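Local atomic coordinates of thiamine-monophosphate kinase (Stenotrophomonas maltophilia, PDB entry 6XEP), a protein that probably catalyses the ATP-dependent phosphorylation of thiamine monophosphate to thiamine diphosphate, the active form of vitamin B1, with the help of magnesium ions. Residues M86-A91 with G143-G148; R155-D160 with F217-V222; D160-S165 with C279-A284; V208-R213 with E295-P300; D248-S253 with T302-I307. One frame throughout, in Å; residues are numbered along the deposited sequence. Where two conformers were deposited one is given.

Contact 1 (M86-A91 with G143-G148)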
# COMPACT_ATOMS: atom_id res chain seq x y z
N MET A 86 4.84 8.92 -15.31
CA MET A 86 4.41 7.89 -16.24
C MET A 86 3.27 8.35 -17.13
O MET A 86 2.82 7.58 -17.98
CB MET A 86 4.01 6.64 -15.45
CG MET A 86 5.20 6.06 -14.75
SD MET A 86 4.78 4.49 -14.02
CE MET A 86 3.83 5.02 -12.61
N GLY A 87 2.81 9.59 -16.98
CA GLY A 87 1.69 10.07 -17.76
C GLY A 87 0.41 9.34 -17.45
O GLY A 87 -0.46 9.21 -18.32
N ALA A 88 0.27 8.84 -16.23
CA ALA A 88 -0.89 8.07 -15.84
C ALA A 88 -1.93 8.98 -15.23
O ALA A 88 -1.61 9.96 -14.56
CB ALA A 88 -0.51 6.97 -14.85
N ARG A 89 -3.20 8.64 -15.47
CA ARG A 89 -4.32 9.36 -14.88
C ARG A 89 -4.63 8.76 -13.51
O ARG A 89 -5.09 7.61 -13.45
CB ARG A 89 -5.54 9.26 -15.79
CG ARG A 89 -6.76 10.03 -15.30
CD ARG A 89 -7.83 10.09 -16.38
NE ARG A 89 -7.30 10.64 -17.62
CZ ARG A 89 -7.21 11.94 -17.90
NH1 ARG A 89 -7.63 12.85 -17.02
NH2 ARG A 89 -6.71 12.33 -19.06
N PRO A 90 -4.44 9.49 -12.40
CA PRO A 90 -4.76 8.94 -11.08
C PRO A 90 -6.23 8.55 -10.97
O PRO A 90 -7.12 9.20 -11.52
CB PRO A 90 -4.43 10.09 -10.12
CG PRO A 90 -3.50 10.98 -10.86
CD PRO A 90 -3.89 10.86 -12.31
N ALA A 91 -6.47 7.44 -10.26
CA ALA A 91 -7.80 6.88 -10.11
C ALA A 91 -8.13 6.67 -8.64
O ALA A 91 -9.03 7.32 -8.10
CB ALA A 91 -7.92 5.56 -10.87
N GLY A 143 -3.16 4.38 -11.04
CA GLY A 143 -3.49 5.23 -12.15
C GLY A 143 -3.77 4.38 -13.38
O GLY A 143 -3.53 3.17 -13.38
N GLN A 144 -4.28 5.01 -14.43
CA GLN A 144 -4.62 4.28 -15.65
C GLN A 144 -3.99 4.96 -16.85
O GLN A 144 -3.83 6.18 -16.88
CB GLN A 144 -6.14 4.18 -15.80
CG GLN A 144 -6.74 3.43 -14.63
CD GLN A 144 -8.23 3.20 -14.76
OE1 GLN A 144 -8.67 2.14 -15.21
NE2 GLN A 144 -9.01 4.19 -14.34
N VAL A 145 -3.62 4.15 -17.85
CA VAL A 145 -3.01 4.64 -19.08
C VAL A 145 -3.61 3.91 -20.27
O VAL A 145 -3.83 2.69 -20.22
CB VAL A 145 -1.47 4.47 -19.09
CG1 VAL A 145 -0.82 5.35 -18.07
CG2 VAL A 145 -1.09 3.01 -18.86
N GLY A 146 -3.86 4.64 -21.35
CA GLY A 146 -4.24 3.99 -22.59
C GLY A 146 -3.09 3.18 -23.15
O GLY A 146 -1.94 3.32 -22.74
N ARG A 147 -3.42 2.31 -24.11
CA ARG A 147 -2.40 1.43 -24.68
C ARG A 147 -1.27 2.24 -25.30
O ARG A 147 -1.51 3.13 -26.12
CB ARG A 147 -3.03 0.50 -25.73
N GLY A 148 -0.04 1.96 -24.87
CA GLY A 148 1.14 2.62 -25.40
C GLY A 148 1.31 4.06 -25.00
O GLY A 148 2.22 4.73 -25.49
O HOH W 1 -3.21 8.74 -18.93
O HOH W 2 -7.70 6.92 -14.29
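Arg89 and Gln144 face each other as an antiparallel hydrogen-bonded pair where strands 89-99 and 136-145 join in the N-terminal PurM-like sheet. Arg89 N gives a fairly straight bond to Gln144 O (2.9 Å, 167°), and Gln144 N returns one to Arg89 O from above the carbonyl plane. Pro90, which lacks an N-H, loses nothing by sitting at the next, non-hydrogen-bonded position, opposite Gly143. There the backbones close to 4.1 Å between Pro90 CA and Gly143 CA; even a CB at Gly143 would be tight against Ala88 CB and Arg89 O, so glycine suits the place. Gly87, with positive phi, ends the preceding helix in a Schellman motif. Beyond it, the small methyl of Ala88 meets Val145: CG1 lies anti to the carbonyl carbon (chi1 -67°) and comes to 3.6 Å from Ala88 CB. Leu40 of the second subunit packs on Val145 as well. Gln144 is extended beyond CG (chi2 -176°), and its NE2 comes to 3.9 Å from Ala91 CB, while OE1 accepts from Arg44 N. A water donates to Arg89 O and accepts from Gln144 NE2 at 3.0 Å.

Contact 2 (R155-D160 with F217-V222)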
# COMPACT_ATOMS: atom_id res chain seq x y z
N ARG A 155 13.47 6.14 -23.58
CA ARG A 155 13.23 6.49 -24.97
C ARG A 155 13.76 7.87 -25.34
O ARG A 155 13.34 8.43 -26.36
CB ARG A 155 11.74 6.37 -25.28
CG ARG A 155 11.27 4.92 -25.22
CD ARG A 155 9.87 4.72 -25.74
NE ARG A 155 9.56 3.29 -25.84
CZ ARG A 155 8.33 2.79 -25.80
NH1 ARG A 155 7.28 3.59 -25.64
NH2 ARG A 155 8.15 1.47 -25.90
N ALA A 156 14.70 8.41 -24.58
CA ALA A 156 15.36 9.64 -25.02
C ALA A 156 16.07 9.38 -26.34
O ALA A 156 16.59 8.29 -26.58
CB ALA A 156 16.34 10.12 -23.96
N GLN A 157 16.08 10.38 -27.23
CA GLN A 157 16.67 10.26 -28.55
C GLN A 157 17.83 11.23 -28.69
O GLN A 157 17.80 12.33 -28.14
CB GLN A 157 15.63 10.56 -29.65
CG GLN A 157 14.48 9.58 -29.67
CD GLN A 157 14.96 8.17 -29.92
OE1 GLN A 157 15.64 7.91 -30.93
NE2 GLN A 157 14.63 7.25 -29.01
N LEU A 158 18.85 10.81 -29.44
CA LEU A 158 19.95 11.71 -29.74
C LEU A 158 19.42 13.00 -30.36
O LEU A 158 18.53 12.97 -31.21
CB LEU A 158 20.94 11.02 -30.70
CG LEU A 158 21.61 9.75 -30.16
CD1 LEU A 158 22.66 9.22 -31.13
CD2 LEU A 158 22.25 9.99 -28.80
N GLY A 159 19.98 14.13 -29.92
CA GLY A 159 19.51 15.42 -30.36
C GLY A 159 18.35 16.02 -29.59
O GLY A 159 18.00 17.19 -29.83
N ASP A 160 17.74 15.29 -28.65
CA ASP A 160 16.64 15.85 -27.86
C ASP A 160 17.11 17.03 -27.02
O ASP A 160 18.25 17.08 -26.55
CB ASP A 160 16.05 14.80 -26.91
CG ASP A 160 15.13 13.81 -27.60
OD1 ASP A 160 14.88 13.95 -28.82
OD2 ASP A 160 14.64 12.89 -26.90
N PHE A 217 4.07 15.30 -26.59
CA PHE A 217 5.20 16.17 -26.92
C PHE A 217 6.57 15.55 -26.66
O PHE A 217 7.54 15.90 -27.33
CB PHE A 217 5.13 17.50 -26.13
CG PHE A 217 3.85 18.29 -26.33
CD1 PHE A 217 2.82 18.20 -25.40
CD2 PHE A 217 3.69 19.14 -27.41
CE1 PHE A 217 1.66 18.93 -25.56
CE2 PHE A 217 2.52 19.87 -27.58
CZ PHE A 217 1.51 19.77 -26.65
N ALA A 218 6.67 14.67 -25.67
CA ALA A 218 7.97 14.28 -25.13
C ALA A 218 8.33 12.86 -25.57
O ALA A 218 7.48 12.09 -26.00
CB ALA A 218 7.96 14.35 -23.60
N HIS A 219 9.61 12.54 -25.44
CA HIS A 219 10.13 11.21 -25.73
C HIS A 219 10.35 10.38 -24.48
O HIS A 219 10.10 9.16 -24.49
CB HIS A 219 11.46 11.32 -26.48
CG HIS A 219 11.31 11.72 -27.92
ND1 HIS A 219 12.33 12.31 -28.63
CD2 HIS A 219 10.27 11.60 -28.78
CE1 HIS A 219 11.92 12.55 -29.87
NE2 HIS A 219 10.68 12.12 -29.98
N ALA A 220 10.84 11.00 -23.41
CA ALA A 220 11.14 10.31 -22.17
C ALA A 220 10.90 11.27 -21.02
O ALA A 220 10.96 12.49 -21.19
CB ALA A 220 12.58 9.79 -22.14
N ALA A 221 10.62 10.72 -19.84
CA ALA A 221 10.36 11.56 -18.68
C ALA A 221 10.74 10.81 -17.41
O ALA A 221 10.76 9.58 -17.38
CB ALA A 221 8.88 11.99 -18.62
N VAL A 222 10.98 11.57 -16.35
CA VAL A 222 11.27 11.02 -15.04
C VAL A 222 10.84 12.08 -14.03
O VAL A 222 10.86 13.27 -14.34
CB VAL A 222 12.77 10.66 -14.91
CG1 VAL A 222 13.66 11.91 -15.01
CG2 VAL A 222 13.04 9.93 -13.61
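A His-carboxylate hydrogen bond between His219 and Asp160 ties the loop leading into strand 161-165 to the start of edge strand 220-224 in the C-terminal PurM-like domain. His219 ND1 donates to Asp160 OD2 at 2.9 Å (157°). The acceptor lies close to the ring plane and is met on its syn side, the ring and carboxylate planes being 32° apart. A weak, more bent bond runs from the same ND1 to Asp160 OD1 at 3.0 Å, so the ring is held by both oxygens. His219 CG is anti to the carbonyl carbon and beside the backbone N (chi1 -74°).

The carboxylate also organises its own turn. Gln157 N donates to Asp160 OD2 from the face opposite that used by His219, and Asp160 N closes the type II turn onto Gln157 O. Gly159, with positive phi, takes a turn position where a CB would jam against the preceding carbonyl oxygen. Gln157 was modelled in two conformers; in the one given, CG lies 3.6 Å from His219 ND1 and NE2 donates to Arg155 O at 3.2 Å. Nearer the start of the loop, the methyls of Ala156 and Ala220 meet at 4.2 Å, small enough for the two backbones to come close, while Arg155 CB rests against His219 O.

Thr281 of the adjoining strand supplies a further donor to Asp160 OD2. Three donors thus converge on one oxygen, which would favour an ionised carboxylate and would probably help keep a proton on His219 ND1.

Contact 3 (D160-S165 with C279-A284)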
# COMPACT_ATOMS: atom_id res chain seq x y z
N ASP A 160 17.74 15.29 -28.65
CA ASP A 160 16.64 15.85 -27.86
C ASP A 160 17.11 17.03 -27.02
O ASP A 160 18.25 17.08 -26.55
CB ASP A 160 16.05 14.80 -26.91
CG ASP A 160 15.13 13.81 -27.60
OD1 ASP A 160 14.88 13.95 -28.82
OD2 ASP A 160 14.64 12.89 -26.90
N ASP A 161 16.21 17.99 -26.82
CA ASP A 161 16.36 18.93 -25.71
C ASP A 161 15.97 18.25 -24.40
O ASP A 161 15.11 17.37 -24.37
CB ASP A 161 15.46 20.16 -25.90
CG ASP A 161 15.81 20.98 -27.12
OD1 ASP A 161 17.01 21.11 -27.43
OD2 ASP A 161 14.87 21.52 -27.78
N ILE A 162 16.58 18.69 -23.31
CA ILE A 162 16.18 18.31 -21.96
C ILE A 162 15.42 19.48 -21.35
O ILE A 162 15.87 20.63 -21.46
CB ILE A 162 17.41 17.94 -21.10
CG1 ILE A 162 18.22 16.82 -21.77
CG2 ILE A 162 16.98 17.48 -19.70
CD1 ILE A 162 19.48 16.47 -20.97
N TRP A 163 14.30 19.18 -20.69
CA TRP A 163 13.42 20.18 -20.08
C TRP A 163 13.14 19.80 -18.64
O TRP A 163 13.17 18.63 -18.28
CB TRP A 163 12.06 20.28 -20.79
CG TRP A 163 12.12 20.76 -22.22
CD1 TRP A 163 12.43 20.01 -23.33
CD2 TRP A 163 11.85 22.08 -22.69
NE1 TRP A 163 12.37 20.79 -24.45
CE2 TRP A 163 12.01 22.07 -24.09
CE3 TRP A 163 11.49 23.28 -22.06
CZ2 TRP A 163 11.82 23.21 -24.88
CZ3 TRP A 163 11.30 24.41 -22.84
CH2 TRP A 163 11.48 24.37 -24.25
N VAL A 164 12.80 20.80 -17.82
CA VAL A 164 12.35 20.52 -16.46
C VAL A 164 11.25 21.51 -16.08
O VAL A 164 11.27 22.67 -16.49
CB VAL A 164 13.52 20.54 -15.45
CG1 VAL A 164 14.09 21.94 -15.27
CG2 VAL A 164 13.08 19.93 -14.11
N SER A 165 10.29 21.04 -15.30
CA SER A 165 9.17 21.87 -14.87
C SER A 165 9.52 22.63 -13.59
O SER A 165 10.42 22.25 -12.85
CB SER A 165 7.92 21.02 -14.65
OG SER A 165 8.12 20.06 -13.59
N CYS A 279 11.22 15.97 -15.22
CA CYS A 279 12.27 16.21 -16.21
C CYS A 279 11.97 15.36 -17.42
O CYS A 279 11.67 14.16 -17.28
CB CYS A 279 13.65 15.88 -15.63
SG CYS A 279 15.01 16.04 -16.80
N PHE A 280 12.01 15.96 -18.62
CA PHE A 280 11.69 15.19 -19.81
C PHE A 280 12.57 15.60 -20.97
O PHE A 280 13.25 16.64 -20.93
CB PHE A 280 10.20 15.30 -20.19
CG PHE A 280 9.71 16.71 -20.40
CD1 PHE A 280 9.36 17.50 -19.32
CD2 PHE A 280 9.57 17.22 -21.69
CE1 PHE A 280 8.88 18.79 -19.51
CE2 PHE A 280 9.09 18.52 -21.90
CZ PHE A 280 8.75 19.31 -20.79
N THR A 281 12.59 14.77 -22.01
CA THR A 281 13.30 15.08 -23.23
C THR A 281 12.29 15.14 -24.37
O THR A 281 11.25 14.47 -24.33
CB THR A 281 14.42 14.06 -23.53
OG1 THR A 281 13.90 12.91 -24.21
CG2 THR A 281 15.14 13.62 -22.24
N ALA A 282 12.59 15.99 -25.36
CA ALA A 282 11.71 16.22 -26.50
C ALA A 282 12.55 16.58 -27.71
O ALA A 282 13.64 17.16 -27.59
CB ALA A 282 10.71 17.35 -26.22
N ALA A 283 12.04 16.24 -28.89
CA ALA A 283 12.69 16.65 -30.13
C ALA A 283 12.86 18.16 -30.16
O ALA A 283 12.02 18.91 -29.65
CB ALA A 283 11.87 16.18 -31.34
N ALA A 284 13.96 18.62 -30.78
CA ALA A 284 14.25 20.06 -30.81
C ALA A 284 13.15 20.87 -31.48
O ALA A 284 12.99 22.06 -31.19
CB ALA A 284 15.59 20.32 -31.50
O HOH W 3 12.31 20.58 -27.33
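Trp163 lays its CB on one face of the Phe280 ring, 3.6 Å from the centroid, a CH-pi contact within an antiparallel hydrogen-bonded pair of the C-terminal PurM-like sheet. The indole continues beyond the phenyl: the planes are near parallel (8°), but the five-membered ring is slid so far that its centroid lies 5.1 Å from that of Phe280 and the rings barely overlap. Phe280 CG stands between the backbone N and the carbonyl carbon (chi1 56°), the crowded position. Flat, wide side chains suit this face, which helix 287-297 covers through Leu290, and His291 meets Trp163 edge-to-face.

The small Cys279 and the branched Ile162 meet on the other face, where Ile162 CG2 touches Cys279 SG at 3.8 Å; Cys279 also touches Val222 and Val224 of strand 220-224. Backbone bonds in both directions pair Asp161 with Ala282 and Trp163 with Phe280, setting the register that puts these side chains together.

Toward the Asp160 end of the pair, polar groups join in. Thr281 OG1 donates to Asp160 OD2 at 2.8 Å, arriving on the anti side; the two side chains cross at about a right angle. A water joins three groups: it accepts from Trp163 NE1 at 2.9 Å, in the plane of the indole, and donates to Asp161 OD2 and Ala283 O. Arg287 forms a salt bridge with Asp161 OD2. The buried indole N-H is therefore satisfied by water, while Arg287 probably helps to keep Asp161 ionised and accepting.

Contact 4 (V208-R213 with E295-P300)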
# COMPACT_ATOMS: atom_id res chain seq x y z
N VAL A 208 0.79 16.57 -12.21
CA VAL A 208 -0.06 15.57 -12.85
C VAL A 208 -0.58 16.08 -14.20
O VAL A 208 -0.56 15.37 -15.21
CB VAL A 208 -1.23 15.16 -11.92
CG1 VAL A 208 -2.12 14.14 -12.62
CG2 VAL A 208 -0.69 14.58 -10.59
N THR A 209 -1.08 17.32 -14.23
CA THR A 209 -1.62 17.85 -15.49
C THR A 209 -0.56 17.87 -16.58
O THR A 209 -0.82 17.48 -17.73
CB THR A 209 -2.21 19.25 -15.27
OG1 THR A 209 -3.18 19.19 -14.23
CG2 THR A 209 -2.89 19.73 -16.54
N LEU A 210 0.66 18.29 -16.24
CA LEU A 210 1.75 18.22 -17.21
C LEU A 210 1.98 16.79 -17.68
O LEU A 210 2.10 16.53 -18.88
CB LEU A 210 3.03 18.79 -16.61
CG LEU A 210 4.29 18.67 -17.46
CD1 LEU A 210 4.19 19.48 -18.73
CD2 LEU A 210 5.48 19.18 -16.62
N GLY A 211 2.05 15.85 -16.74
CA GLY A 211 2.30 14.47 -17.11
C GLY A 211 1.29 13.93 -18.10
O GLY A 211 1.65 13.20 -19.03
N LEU A 212 0.04 14.34 -17.95
CA LEU A 212 -1.04 13.89 -18.83
C LEU A 212 -0.99 14.53 -20.19
O LEU A 212 -1.73 14.10 -21.08
CB LEU A 212 -2.39 14.19 -18.20
CG LEU A 212 -2.76 13.30 -17.01
CD1 LEU A 212 -4.05 13.80 -16.43
CD2 LEU A 212 -2.90 11.84 -17.45
N ARG A 213 -0.16 15.56 -20.38
CA ARG A 213 -0.04 16.17 -21.69
C ARG A 213 1.26 15.84 -22.39
O ARG A 213 1.33 15.97 -23.62
CB ARG A 213 -0.17 17.69 -21.57
CG ARG A 213 -1.60 18.07 -21.19
CD ARG A 213 -1.95 19.46 -21.62
NE ARG A 213 -3.02 19.97 -20.78
CZ ARG A 213 -3.44 21.23 -20.78
NH1 ARG A 213 -4.42 21.59 -19.96
NH2 ARG A 213 -2.88 22.13 -21.60
N GLU A 295 2.78 28.27 -21.14
CA GLU A 295 1.81 29.35 -20.98
C GLU A 295 0.42 28.80 -20.69
O GLU A 295 -0.31 29.34 -19.85
CB GLU A 295 1.78 30.21 -22.24
CG GLU A 295 3.08 30.95 -22.50
CD GLU A 295 3.39 32.00 -21.43
OE1 GLU A 295 2.53 32.88 -21.21
OE2 GLU A 295 4.47 31.93 -20.82
N SER A 296 0.05 27.72 -21.38
CA SER A 296 -1.28 27.14 -21.22
C SER A 296 -1.48 26.60 -19.81
O SER A 296 -2.56 26.78 -19.20
CB SER A 296 -1.48 26.03 -22.25
OG SER A 296 -2.77 25.45 -22.12
N LEU A 297 -0.45 25.98 -19.25
CA LEU A 297 -0.48 25.40 -17.91
C LEU A 297 -0.18 26.40 -16.81
O LEU A 297 -0.32 26.05 -15.64
CB LEU A 297 0.53 24.26 -17.82
CG LEU A 297 0.29 23.05 -18.71
CD1 LEU A 297 1.43 22.07 -18.57
CD2 LEU A 297 -1.03 22.41 -18.34
N ASP A 298 0.25 27.61 -17.15
CA ASP A 298 0.79 28.54 -16.16
C ASP A 298 1.80 27.82 -15.27
O ASP A 298 1.76 27.88 -14.04
CB ASP A 298 -0.34 29.19 -15.33
CG ASP A 298 0.17 30.35 -14.47
OD1 ASP A 298 1.24 30.90 -14.79
OD2 ASP A 298 -0.50 30.68 -13.47
N LEU A 299 2.70 27.09 -15.93
CA LEU A 299 3.74 26.30 -15.28
C LEU A 299 5.04 26.49 -16.04
O LEU A 299 5.10 26.21 -17.24
CB LEU A 299 3.35 24.82 -15.24
CG LEU A 299 4.44 23.87 -14.74
CD1 LEU A 299 4.70 24.02 -13.23
CD2 LEU A 299 4.08 22.45 -15.09
N PRO A 300 6.10 26.96 -15.40
CA PRO A 300 7.36 27.13 -16.13
C PRO A 300 7.86 25.79 -16.66
O PRO A 300 7.86 24.78 -15.95
CB PRO A 300 8.32 27.70 -15.08
CG PRO A 300 7.41 28.34 -14.06
CD PRO A 300 6.21 27.43 -14.00
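The end of helix 287-297 faces the side of helix 208-214 in the C-terminal PurM-like domain, the backbones coming nearest at Leu210 and Leu297, whose CA atoms are 7.6 Å apart. The first helix runs through 208-213, whereas the second stops after Leu297 in a Schellman motif: Asp298 takes positive phi, and the chain then turns so that Leu297 and Leu299 both point at the opposing helix.

Leu297 has the largest share of the contact, and its two methyls have different jobs. CD1 meets Leu210 CD1 at 3.8 Å, the two side chains crossing at about a right angle. CD2 touches both Thr209 and Arg213, 3.7 Å from Thr209 CG2 and over the centre of one face of the Arg213 guanidinium, 3.6 Å from CZ. Thr209 has CG2 anti to the backbone N (chi1 -55° for OG1), which turns its methyl rather than its hydroxyl to Leu297. Leucine suits this spot because its forked end can serve an apolar and a flat, charged neighbour at once.

Leu299 adds a second apolar touch, CD2 to Leu210 CD2 at 3.9 Å. Leu210 is buried, and with Leu299 it also packs on Ser165, so both segments touch strand 161-165; Leu293, one turn back in helix 287-297, touches both Leu210 and Arg213.

Toward the surface, Arg213 is extended from CG to NE, long enough to reach the second helix. There Ser296 OG sits at the edge of the guanidinium, in its plane, and takes a weak hydrogen bond from Arg213 NH2 at 3.4 Å.

Contact 5 (D248-S253 with T302-I307)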
# COMPACT_ATOMS: atom_id res chain seq x y z
N ASP A 248 23.97 26.82 -15.71
CA ASP A 248 23.52 28.20 -15.68
C ASP A 248 22.05 28.34 -16.06
O ASP A 248 21.42 29.34 -15.71
CB ASP A 248 24.35 29.08 -16.62
CG ASP A 248 25.79 29.29 -16.15
OD1 ASP A 248 26.09 29.11 -14.96
OD2 ASP A 248 26.63 29.65 -17.00
N SER A 249 21.49 27.35 -16.77
CA SER A 249 20.12 27.39 -17.28
C SER A 249 19.09 26.85 -16.30
O SER A 249 17.88 26.93 -16.58
CB SER A 249 19.99 26.58 -18.56
OG SER A 249 20.85 27.12 -19.56
N LEU A 250 19.53 26.27 -15.20
CA LEU A 250 18.59 25.62 -14.30
C LEU A 250 17.60 26.66 -13.75
O LEU A 250 18.00 27.79 -13.44
CB LEU A 250 19.35 24.95 -13.16
CG LEU A 250 20.26 23.78 -13.53
CD1 LEU A 250 20.94 23.25 -12.27
CD2 LEU A 250 19.48 22.69 -14.23
N PRO A 251 16.31 26.31 -13.61
CA PRO A 251 15.33 27.24 -13.03
C PRO A 251 15.47 27.32 -11.52
O PRO A 251 15.16 26.37 -10.80
CB PRO A 251 13.98 26.63 -13.45
CG PRO A 251 14.27 25.17 -13.54
CD PRO A 251 15.65 25.10 -14.14
N ILE A 252 15.93 28.46 -11.04
CA ILE A 252 16.17 28.66 -9.62
C ILE A 252 15.22 29.74 -9.13
O ILE A 252 15.16 30.84 -9.72
CB ILE A 252 17.65 28.99 -9.34
CG1 ILE A 252 18.49 27.73 -9.62
CG2 ILE A 252 17.86 29.45 -7.91
CD1 ILE A 252 19.97 27.93 -9.62
N SER A 253 14.46 29.44 -8.08
CA SER A 253 13.43 30.36 -7.63
C SER A 253 14.04 31.62 -7.04
O SER A 253 15.22 31.66 -6.65
CB SER A 253 12.53 29.69 -6.59
OG SER A 253 13.21 29.52 -5.36
N THR A 302 11.50 24.80 -18.58
CA THR A 302 12.79 25.42 -18.85
C THR A 302 13.68 24.43 -19.59
O THR A 302 13.88 23.31 -19.12
CB THR A 302 13.45 25.88 -17.55
OG1 THR A 302 12.56 26.80 -16.91
CG2 THR A 302 14.80 26.57 -17.83
N ARG A 303 14.21 24.85 -20.74
CA ARG A 303 15.15 24.02 -21.50
C ARG A 303 16.52 24.12 -20.83
O ARG A 303 17.10 25.20 -20.74
CB ARG A 303 15.19 24.48 -22.95
CG ARG A 303 16.01 23.59 -23.90
CD ARG A 303 15.77 23.93 -25.37
NE ARG A 303 15.98 25.34 -25.64
CZ ARG A 303 17.18 25.87 -25.91
NH1 ARG A 303 18.26 25.09 -25.95
NH2 ARG A 303 17.29 27.18 -26.14
N ILE A 304 17.03 22.98 -20.36
CA ILE A 304 18.23 22.97 -19.53
C ILE A 304 19.39 22.20 -20.14
O ILE A 304 20.48 22.21 -19.56
CB ILE A 304 17.91 22.43 -18.12
CG1 ILE A 304 17.36 21.00 -18.18
CG2 ILE A 304 16.94 23.36 -17.40
CD1 ILE A 304 17.36 20.29 -16.84
N GLY A 305 19.21 21.54 -21.27
CA GLY A 305 20.29 20.69 -21.76
C GLY A 305 19.91 19.95 -23.01
O GLY A 305 18.93 20.29 -23.69
N ARG A 306 20.68 18.90 -23.30
CA ARG A 306 20.54 18.17 -24.55
C ARG A 306 20.98 16.72 -24.36
O ARG A 306 21.78 16.41 -23.46
CB ARG A 306 21.38 18.80 -25.67
CG ARG A 306 22.86 18.67 -25.42
CD ARG A 306 23.71 19.62 -26.25
NE ARG A 306 25.09 19.63 -25.76
CZ ARG A 306 26.03 18.76 -26.13
NH1 ARG A 306 25.75 17.81 -27.01
NH2 ARG A 306 27.25 18.84 -25.62
N ILE A 307 20.41 15.85 -25.19
CA ILE A 307 20.77 14.43 -25.24
C ILE A 307 21.74 14.25 -26.40
O ILE A 307 21.52 14.81 -27.48
CB ILE A 307 19.51 13.56 -25.43
CG1 ILE A 307 18.57 13.71 -24.24
CG2 ILE A 307 19.90 12.08 -25.66
CD1 ILE A 307 19.10 13.10 -22.96
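The loop after strand 242-245 passes beside strand 301-308 of the C-terminal PurM-like sheet, nearest where Ser249 CA and Ile304 CA are 5.3 Å apart, and no hydrogen bond links the two segments. The strand itself is irregular here: Ile304 and Gly305 both face Ile162 in a classic beta bulge. Ile304 has a near-zero psi (-5°), and glycine follows it with a fully extended backbone.

Packing on the loop falls mainly to Ile304. Its CG2, anti to the carbonyl carbon, reaches Pro251 CD at 3.9 Å and Leu250 CD2 at 4.1 Å, while CD1 also touches Leu250 CD2. Leu250 points away from the strand at CB, yet its CD2 is the atom that meets Ile304; the same side chain packs on Ala269 and Leu270 of helix 262-271, so it touches both that helix and the strand. Isoleucine suits the place because its CG2 and CD1 branches both reach the loop.

Pro251 and Thr302 slide past each other in opposite directions, with Pro251 CB 3.7 Å from Thr302 OG1. Proline, rigid and without an N-H, fits a loop that offers the strand no backbone donor at this point; it also rests on Val164 of the neighbouring strand.

At the other end, Ser249 CB lies 3.9 Å from Arg303 O, and its hydroxyl bonds instead to Asp246. Thr302 has CG2 anti to the backbone N, which points this methyl at the loop, 3.3 Å from Ser249 O.

Overall arrangement
Contacts 2, 3 and 5 build one mixed sheet from its edge inward: strand 220-224 neighbours 277-282, which pairs with 161-165, which in turn neighbours 301-308. Asp160 belongs to both contact 2 and contact 3, whose centres are 6 Å apart; the centres of contacts 3 and 5 are 10 Å apart, and the two join through backbone bonds such as Ile162 O to Ile304 N. Contact 4 packs on Ser165 at the end of strand 161-165 through Leu210 and Leu299. It also touches contact 1, in the separate N-terminal sheet, through Leu212 and Val208, thus bridging the domains. Predicted magnesium-site residues lie nearby: the side chain of Met86 is about 4 Å from that of Thr52, and that of Cys279 about 7 Å from that of Asp223.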